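Local atomic coordinates of mosquitocidal toxin (Bacillus sphaericus, PDB entry 2CB4), a protein that acts as a mosquito-killing bacterial toxin whose catalytic domain, the part present here, probably transfers ADP-ribose to target proteins. Residues N21-A26 against L38-I43; G55-E60 against I164-S169; H110-L115 against H172-N177. The protein carries 1 engineered substitution. One frame throughout, in Å; residues are numbered along the deposited sequence.

Overall arrangement
Each of the three contacts touches the other two. Interaction 1 brings an N-terminal loop to helix 36-44, and about 13 Å away, centre to centre, interaction 2 takes over: the terminal CE of selenomethionine Met-58 comes within 3.3 Å of Trp-23 CE3. Interaction 3 follows about 11 Å from interaction 2, its segments alternating with those of interaction 2 along the chain. Asn-165 OD1 and Asn-173 ND2, 2.9 Å apart, make a probable hydrogen bond that ties interaction 2 to interaction 3. Interactions 1 and 3, about 18 Å apart between centres, meet where Ile-43 packs on Leu-111. Ile-164 and Leu-115 both touch Gln-180 of strand 180-184, the engineered position, which probably belongs to the active-site region.

Interaction 1 (N21-A26 against L38-I43); sequences NTWIQA and LLYQLI
The six-membered part of the Trp-23 indole is the bump here, and the hollow it enters is formed by Leu-39, Tyr-40 and Ile-43 on one side of helix 36-44. Its CH2 corner makes the closest approach, coming within 3.7 Å of Leu-39 CD2. Beside it, CZ2 rests against Tyr-40 CB at 3.8 Å, and the two aromatic side chains cross at about a right angle, with CH2 near the plane of the tyrosine ring at its edge. On the other flank Ile-43 comes tip to tip with the indole, CD1 lying 4.2 Å from CZ3 and close to the indole plane. Ile-24 thickens the bump: its CG2 methyl sits over the centre of one indole face, 3.7 Å above the plane, and also reaches Leu-39 CD2 at 3.9 Å. Leu-39 CD2 is thus shared by both residues. Trp-23 belongs to a short 3-10 segment, 22-23, in a loop packed on the helix, and Ile-24 N bonds back to Asn-21 O. Pro-184 of strand 180-184 borders both sides of the contact. The close side-chain contacts between the segments are carbon on carbon, while the one polar atom of the indole, NE1, is hydrogen-bonded to Ser-36. Fit between buried carbon surfaces, rather than polar pairing, therefore joins these two segments.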
# COMPACT_ATOMS: atom_id res chain seq x y z
N ASN A 21 21.46 -20.12 32.57
CA ASN A 21 20.98 -20.13 31.20
C ASN A 21 21.91 -20.81 30.20
O ASN A 21 21.79 -20.59 29.01
CB ASN A 21 20.63 -18.72 30.76
CG ASN A 21 21.85 -17.85 30.57
OD1 ASN A 21 22.98 -18.27 30.89
ND2 ASN A 21 21.64 -16.65 30.04
N THR A 22 22.83 -21.64 30.67
CA THR A 22 23.76 -22.34 29.79
C THR A 22 23.07 -23.06 28.64
O THR A 22 23.58 -23.08 27.52
CB THR A 22 24.63 -23.35 30.56
OG1 THR A 22 25.37 -22.66 31.56
CG2 THR A 22 25.62 -24.04 29.66
N TRP A 23 21.93 -23.66 28.94
CA TRP A 23 21.19 -24.44 27.95
C TRP A 23 20.79 -23.67 26.68
O TRP A 23 20.67 -24.26 25.59
CB TRP A 23 19.98 -25.14 28.59
CG TRP A 23 18.92 -24.20 29.11
CD1 TRP A 23 19.07 -23.24 30.06
CD2 TRP A 23 17.53 -24.15 28.71
NE1 TRP A 23 17.88 -22.58 30.26
CE2 TRP A 23 16.92 -23.12 29.44
CE3 TRP A 23 16.76 -24.87 27.78
CZ2 TRP A 23 15.57 -22.77 29.28
CZ3 TRP A 23 15.41 -24.54 27.64
CH2 TRP A 23 14.83 -23.51 28.39
N ILE A 24 20.61 -22.35 26.83
CA ILE A 24 20.25 -21.47 25.72
C ILE A 24 21.33 -20.41 25.41
O ILE A 24 21.05 -19.42 24.76
CB ILE A 24 18.91 -20.74 25.94
CG1 ILE A 24 18.90 -20.03 27.29
CG2 ILE A 24 17.75 -21.72 25.82
CD1 ILE A 24 17.57 -19.34 27.57
N GLN A 25 22.55 -20.63 25.87
CA GLN A 25 23.61 -19.66 25.62
C GLN A 25 24.08 -19.51 24.15
O GLN A 25 24.71 -18.51 23.80
CB GLN A 25 24.82 -19.92 26.53
CG GLN A 25 24.81 -19.02 27.75
CD GLN A 25 25.90 -19.36 28.75
OE1 GLN A 25 26.96 -19.87 28.40
NE2 GLN A 25 25.63 -19.06 30.02
N ALA A 26 23.79 -20.51 23.31
CA ALA A 26 24.20 -20.49 21.90
C ALA A 26 23.19 -19.69 21.06
O ALA A 26 23.43 -19.41 19.89
CB ALA A 26 24.34 -21.92 21.34
N LEU A 38 11.57 -18.28 32.58
CA LEU A 38 10.28 -18.14 31.96
C LEU A 38 10.14 -19.12 30.78
O LEU A 38 9.11 -19.80 30.63
CB LEU A 38 10.06 -16.71 31.52
CG LEU A 38 8.83 -16.60 30.62
CD1 LEU A 38 7.61 -17.26 31.30
CD2 LEU A 38 8.56 -15.15 30.24
N LEU A 39 11.20 -19.23 29.96
CA LEU A 39 11.20 -20.13 28.80
C LEU A 39 11.09 -21.58 29.24
O LEU A 39 10.32 -22.34 28.67
CB LEU A 39 12.45 -19.92 27.92
CG LEU A 39 12.58 -20.85 26.70
CD1 LEU A 39 11.48 -20.57 25.69
CD2 LEU A 39 13.95 -20.79 26.05
N TYR A 40 11.84 -21.95 30.27
CA TYR A 40 11.78 -23.31 30.76
C TYR A 40 10.37 -23.67 31.25
O TYR A 40 9.87 -24.79 31.04
CB TYR A 40 12.82 -23.55 31.85
CG TYR A 40 12.76 -24.96 32.36
CD1 TYR A 40 13.50 -25.97 31.75
CD2 TYR A 40 11.92 -25.30 33.41
CE1 TYR A 40 13.42 -27.29 32.18
CE2 TYR A 40 11.84 -26.62 33.87
CZ TYR A 40 12.58 -27.61 33.24
OH TYR A 40 12.50 -28.93 33.67
N GLN A 41 9.69 -22.72 31.88
CA GLN A 41 8.32 -22.96 32.34
C GLN A 41 7.40 -23.12 31.15
O GLN A 41 6.61 -24.05 31.07
CB GLN A 41 7.80 -21.79 33.18
CG GLN A 41 8.60 -21.54 34.43
CD GLN A 41 8.26 -22.51 35.55
OE1 GLN A 41 8.19 -23.74 35.35
NE2 GLN A 41 8.07 -21.97 36.76
N LEU A 42 7.48 -22.16 30.24
CA LEU A 42 6.69 -22.13 29.02
C LEU A 42 6.77 -23.48 28.27
O LEU A 42 5.76 -24.02 27.82
CB LEU A 42 7.24 -21.02 28.13
CG LEU A 42 6.32 -20.16 27.28
CD1 LEU A 42 5.02 -19.92 27.98
CD2 LEU A 42 7.03 -18.84 27.05
N ILE A 43 7.96 -24.04 28.15
CA ILE A 43 8.15 -25.32 27.48
C ILE A 43 7.68 -26.51 28.35
O ILE A 43 7.00 -27.40 27.87
CB ILE A 43 9.66 -25.53 27.13
CG1 ILE A 43 10.13 -24.52 26.09
CG2 ILE A 43 9.94 -26.97 26.73
CD1 ILE A 43 11.65 -24.53 25.87

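Interaction 2 (G55-E60 against I164-S169)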
# COMPACT_ATOMS: atom_id res chain seq x y z
N GLY A 55 11.80 -34.23 34.01
CA GLY A 55 11.95 -32.93 33.37
C GLY A 55 13.01 -33.00 32.25
O GLY A 55 13.65 -34.05 32.01
N LEU A 56 13.19 -31.87 31.58
CA LEU A 56 14.14 -31.77 30.49
C LEU A 56 15.55 -31.95 31.00
O LEU A 56 15.93 -31.42 32.03
CB LEU A 56 14.01 -30.42 29.77
CG LEU A 56 12.66 -30.15 29.10
CD1 LEU A 56 12.64 -28.78 28.45
CD2 LEU A 56 12.27 -31.23 28.11
N HIS A 57 16.32 -32.70 30.24
CA HIS A 57 17.69 -32.91 30.61
C HIS A 57 18.60 -32.12 29.65
O HIS A 57 18.67 -32.41 28.45
CB HIS A 57 18.03 -34.40 30.58
CG HIS A 57 19.41 -34.70 31.07
ND1 HIS A 57 20.52 -34.60 30.25
CD2 HIS A 57 19.87 -35.06 32.29
CE1 HIS A 57 21.61 -34.91 30.94
NE2 HIS A 57 21.24 -35.18 32.19
N MSE A 58 19.26 -31.09 30.20
CA MSE A 58 20.18 -30.23 29.46
C MSE A 58 21.53 -30.92 29.30
O MSE A 58 21.96 -31.62 30.20
CB MSE A 58 20.37 -28.97 30.28
CG MSE A 58 19.10 -28.15 30.54
SE MSE A 58 17.77 -28.25 29.15
CE MSE A 58 16.39 -27.31 29.98
N ARG A 59 22.21 -30.77 28.16
CA ARG A 59 23.50 -31.42 28.00
C ARG A 59 24.46 -30.90 29.05
O ARG A 59 24.46 -29.71 29.40
CB ARG A 59 24.15 -31.04 26.69
CG ARG A 59 23.84 -31.84 25.50
CD ARG A 59 24.12 -30.88 24.37
NE ARG A 59 25.33 -31.24 23.68
CZ ARG A 59 26.20 -30.38 23.19
NH1 ARG A 59 26.03 -29.07 23.33
NH2 ARG A 59 27.26 -30.85 22.56
N GLU A 60 25.38 -31.78 29.39
CA GLU A 60 26.39 -31.47 30.39
C GLU A 60 27.81 -31.37 29.84
O GLU A 60 28.19 -32.04 28.88
CB GLU A 60 26.31 -32.49 31.59
CG GLU A 60 25.15 -32.22 32.60
CD GLU A 60 24.69 -33.50 33.26
OE1 GLU A 60 25.49 -34.47 33.34
OE2 GLU A 60 23.50 -33.56 33.68
N ILE A 164 17.54 -34.52 24.03
CA ILE A 164 16.22 -35.10 23.80
C ILE A 164 16.02 -36.53 24.30
O ILE A 164 15.04 -36.83 24.99
CB ILE A 164 15.80 -34.96 22.28
CG1 ILE A 164 15.74 -33.47 21.88
CG2 ILE A 164 14.49 -35.72 21.99
CD1 ILE A 164 14.78 -32.62 22.71
N ASN A 165 16.92 -37.41 23.95
CA ASN A 165 16.79 -38.79 24.36
C ASN A 165 16.82 -38.98 25.89
O ASN A 165 16.20 -39.89 26.41
CB ASN A 165 17.80 -39.68 23.63
CG ASN A 165 17.43 -39.93 22.17
OD1 ASN A 165 16.40 -39.46 21.69
ND2 ASN A 165 18.24 -40.69 21.46
N ALA A 166 17.51 -38.08 26.61
CA ALA A 166 17.61 -38.13 28.07
C ALA A 166 16.45 -37.38 28.73
O ALA A 166 16.32 -37.40 29.94
CB ALA A 166 18.95 -37.55 28.54
N SER A 167 15.64 -36.68 27.94
CA SER A 167 14.54 -35.88 28.50
C SER A 167 13.19 -36.56 28.49
O SER A 167 12.26 -36.11 29.15
CB SER A 167 14.40 -34.57 27.74
OG SER A 167 15.62 -33.88 27.73
N PHE A 168 13.07 -37.61 27.69
CA PHE A 168 11.80 -38.30 27.56
C PHE A 168 11.89 -39.80 27.77
O PHE A 168 12.89 -40.45 27.38
CB PHE A 168 11.20 -38.05 26.16
CG PHE A 168 10.95 -36.61 25.87
CD1 PHE A 168 9.87 -35.96 26.43
CD2 PHE A 168 11.83 -35.90 25.07
CE1 PHE A 168 9.65 -34.61 26.19
CE2 PHE A 168 11.62 -34.55 24.82
CZ PHE A 168 10.53 -33.90 25.38
N SER A 169 10.81 -40.35 28.35
CA SER A 169 10.63 -41.79 28.60
C SER A 169 10.49 -42.43 27.22
O SER A 169 9.72 -41.96 26.40
CB SER A 169 9.35 -42.07 29.41
OG SER A 169 8.91 -40.95 30.19
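Ser-167 turns its hydroxyl toward the backbone of His-57, whose N donates a nearly straight hydrogen bond to OG, 2.9 Å long with an angle of 168° at the hydrogen. OG lies beside the serine's own backbone N, anti to the carbonyl carbon (chi1 -55°), and from there it also bonds to Asp-163 O. Two bonds therefore grip one hydroxyl oxygen, fixing its rotation. The first side-chain bond of His-57 points toward segment 164-169, but the end of the side chain leads away: CB lies 3.5 Å from Ala-166 O, while CG and ND1 both stand 3.8 Å from the Ala-166 methyl, which meets the ring obliquely. In the ADP-ribosyltransferase fold of this domain the short, weakly bonded helix 164-167 directly follows strand 162-163, and segment 55-60 runs past this junction, His-57 pairing through its backbone with Asp-163 and Arg-59 with Gly-161. Leu-56 and Phe-168 form the apolar half of the contact. Tyr-40 and Ile-43 of helix 36-44 touch Leu-56, and Leu-112 and Leu-115 of helix 111-117 touch Phe-168. Both side chains of the pair point the same way and lie side by side, with Leu-56 CD2 4.2 Å from Phe-168 CZ and approaching the phenyl ring obliquely. The same methyl is 4.0 Å from Ser-167 CB, so one leucine branch bridges the serine and the phenylalanine.

Interaction 3 (H110-L115 against H172-N177); sequences HLLNYL and HNPFPN
Leu-112 and Pro-174 make the closest apolar contact here, where helix 111-117 of the ADP-ribosyltransferase fold meets the loop leading from helix 164-167 into strand 180-184. The CD2 branch of Leu-112 does the touching: it lies 3.7 Å from Pro-174 CD and 4.0 Å from CG, and the two side chains cross at about a right angle. With CD1 of Leu-112 anti to CA (chi2 170°), it is the other branch that is presented to the loop. One helical turn on, Leu-115 meets the same proline less closely, its CB standing 4.4 Å from Pro-174 CG. This leucine is nevertheless buried, because Ile-164, Gln-180 and Thr-182 also pack on it. The proline ring is therefore faced by two leucines three residues apart. Toward His-172 the contact thins out. There the helix is met by a backbone atom, His-172 O, 3.9 Å from Leu-112 CD2, while the histidine side chain comes no nearer than its CB, 6.3 Å from that same CD2, and its ring meets that of Phe-50 instead. His-172, Pro-174, Phe-175 and Leu-112 all keep some exposure. A second subunit, another copy of this protein, lies near Phe-175 and the start of the helix, where Ile-213 of the second subunit packs on Phe-175 and Met-33 of the second subunit on Asn-113. Phe-175 turns its edge to the helix, with Leu-115 O lying in the ring plane, 3.3 Å from CD2 and 3.4 Å from CE2.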
# COMPACT_ATOMS: atom_id res chain seq x y z
N HIS A 110 6.26 -25.27 21.61
CA HIS A 110 5.78 -26.62 21.79
C HIS A 110 6.78 -27.67 21.33
O HIS A 110 6.74 -28.16 20.20
CB HIS A 110 4.40 -26.81 21.16
CG HIS A 110 3.69 -28.03 21.67
ND1 HIS A 110 2.32 -28.09 21.82
CD2 HIS A 110 4.17 -29.23 22.09
CE1 HIS A 110 1.99 -29.29 22.29
NE2 HIS A 110 3.09 -29.99 22.47
N LEU A 111 7.67 -28.03 22.24
CA LEU A 111 8.73 -28.99 21.99
C LEU A 111 8.35 -30.35 21.44
O LEU A 111 8.98 -30.84 20.51
CB LEU A 111 9.66 -29.11 23.20
CG LEU A 111 10.90 -30.00 23.00
CD1 LEU A 111 11.75 -29.50 21.85
CD2 LEU A 111 11.71 -30.06 24.29
N LEU A 112 7.35 -30.99 22.04
CA LEU A 112 6.94 -32.33 21.58
C LEU A 112 6.31 -32.30 20.19
O LEU A 112 6.55 -33.20 19.40
CB LEU A 112 5.99 -33.00 22.58
CG LEU A 112 6.71 -33.71 23.74
CD1 LEU A 112 5.70 -34.13 24.80
CD2 LEU A 112 7.54 -34.91 23.26
N ASN A 113 5.58 -31.24 19.87
CA ASN A 113 4.98 -31.13 18.57
C ASN A 113 6.04 -30.86 17.54
O ASN A 113 5.99 -31.39 16.40
CB ASN A 113 3.95 -30.01 18.53
CG ASN A 113 2.60 -30.47 18.98
OD1 ASN A 113 2.38 -31.66 19.36
ND2 ASN A 113 1.67 -29.56 18.97
N TYR A 114 7.02 -30.05 17.96
CA TYR A 114 8.11 -29.70 17.07
C TYR A 114 8.85 -30.97 16.61
O TYR A 114 9.03 -31.22 15.43
CB TYR A 114 9.00 -28.61 17.70
CG TYR A 114 10.32 -28.61 17.09
CD1 TYR A 114 10.50 -28.03 15.84
CD2 TYR A 114 11.40 -29.31 17.69
CE1 TYR A 114 11.73 -28.12 15.19
CE2 TYR A 114 12.60 -29.40 17.05
CZ TYR A 114 12.75 -28.81 15.78
OH TYR A 114 13.96 -28.82 15.17
N LEU A 115 9.22 -31.80 17.55
CA LEU A 115 9.91 -33.07 17.27
C LEU A 115 9.07 -34.11 16.53
O LEU A 115 9.55 -34.90 15.72
CB LEU A 115 10.34 -33.70 18.61
CG LEU A 115 11.26 -32.91 19.53
CD1 LEU A 115 11.23 -33.62 20.89
CD2 LEU A 115 12.73 -32.85 18.88
N HIS A 172 7.51 -42.16 25.06
CA HIS A 172 6.96 -40.82 24.97
C HIS A 172 7.92 -39.93 24.19
O HIS A 172 7.71 -38.72 23.99
CB HIS A 172 6.64 -40.28 26.35
CG HIS A 172 5.53 -41.02 27.02
ND1 HIS A 172 5.72 -42.21 27.68
CD2 HIS A 172 4.20 -40.77 27.06
CE1 HIS A 172 4.56 -42.65 28.12
NE2 HIS A 172 3.62 -41.79 27.76
N ASN A 173 9.02 -40.52 23.76
CA ASN A 173 10.00 -39.80 22.95
C ASN A 173 9.60 -40.15 21.49
O ASN A 173 9.72 -41.33 21.07
CB ASN A 173 11.42 -40.28 23.23
CG ASN A 173 12.46 -39.47 22.47
OD1 ASN A 173 12.17 -38.36 22.04
ND2 ASN A 173 13.67 -40.01 22.35
N PRO A 174 9.09 -39.17 20.75
CA PRO A 174 8.67 -39.43 19.35
C PRO A 174 9.60 -40.20 18.40
O PRO A 174 9.17 -41.14 17.72
CB PRO A 174 8.37 -38.02 18.79
CG PRO A 174 8.03 -37.17 20.03
CD PRO A 174 8.75 -37.79 21.22
N PHE A 175 10.88 -39.78 18.28
CA PHE A 175 11.88 -40.38 17.35
C PHE A 175 13.26 -40.40 18.00
O PHE A 175 14.01 -39.38 17.96
CB PHE A 175 11.93 -39.57 16.03
CG PHE A 175 10.60 -39.43 15.34
CD1 PHE A 175 9.97 -40.53 14.73
CD2 PHE A 175 9.94 -38.18 15.33
CE1 PHE A 175 8.70 -40.36 14.08
CE2 PHE A 175 8.69 -38.00 14.70
CZ PHE A 175 8.07 -39.09 14.08
N PRO A 176 13.58 -41.54 18.60
CA PRO A 176 14.85 -41.68 19.31
C PRO A 176 16.09 -41.87 18.45
O PRO A 176 17.19 -41.44 18.83
CB PRO A 176 14.64 -42.91 20.22
CG PRO A 176 13.23 -43.34 20.03
CD PRO A 176 12.51 -42.38 19.16
N ASN A 177 15.92 -42.53 17.33
CA ASN A 177 17.00 -42.83 16.41
C ASN A 177 17.79 -41.67 15.87
O ASN A 177 18.86 -41.88 15.26
CB ASN A 177 16.45 -43.55 15.19
CG ASN A 177 15.60 -44.78 15.56
OD1 ASN A 177 15.66 -45.24 16.69
ND2 ASN A 177 14.87 -45.31 14.58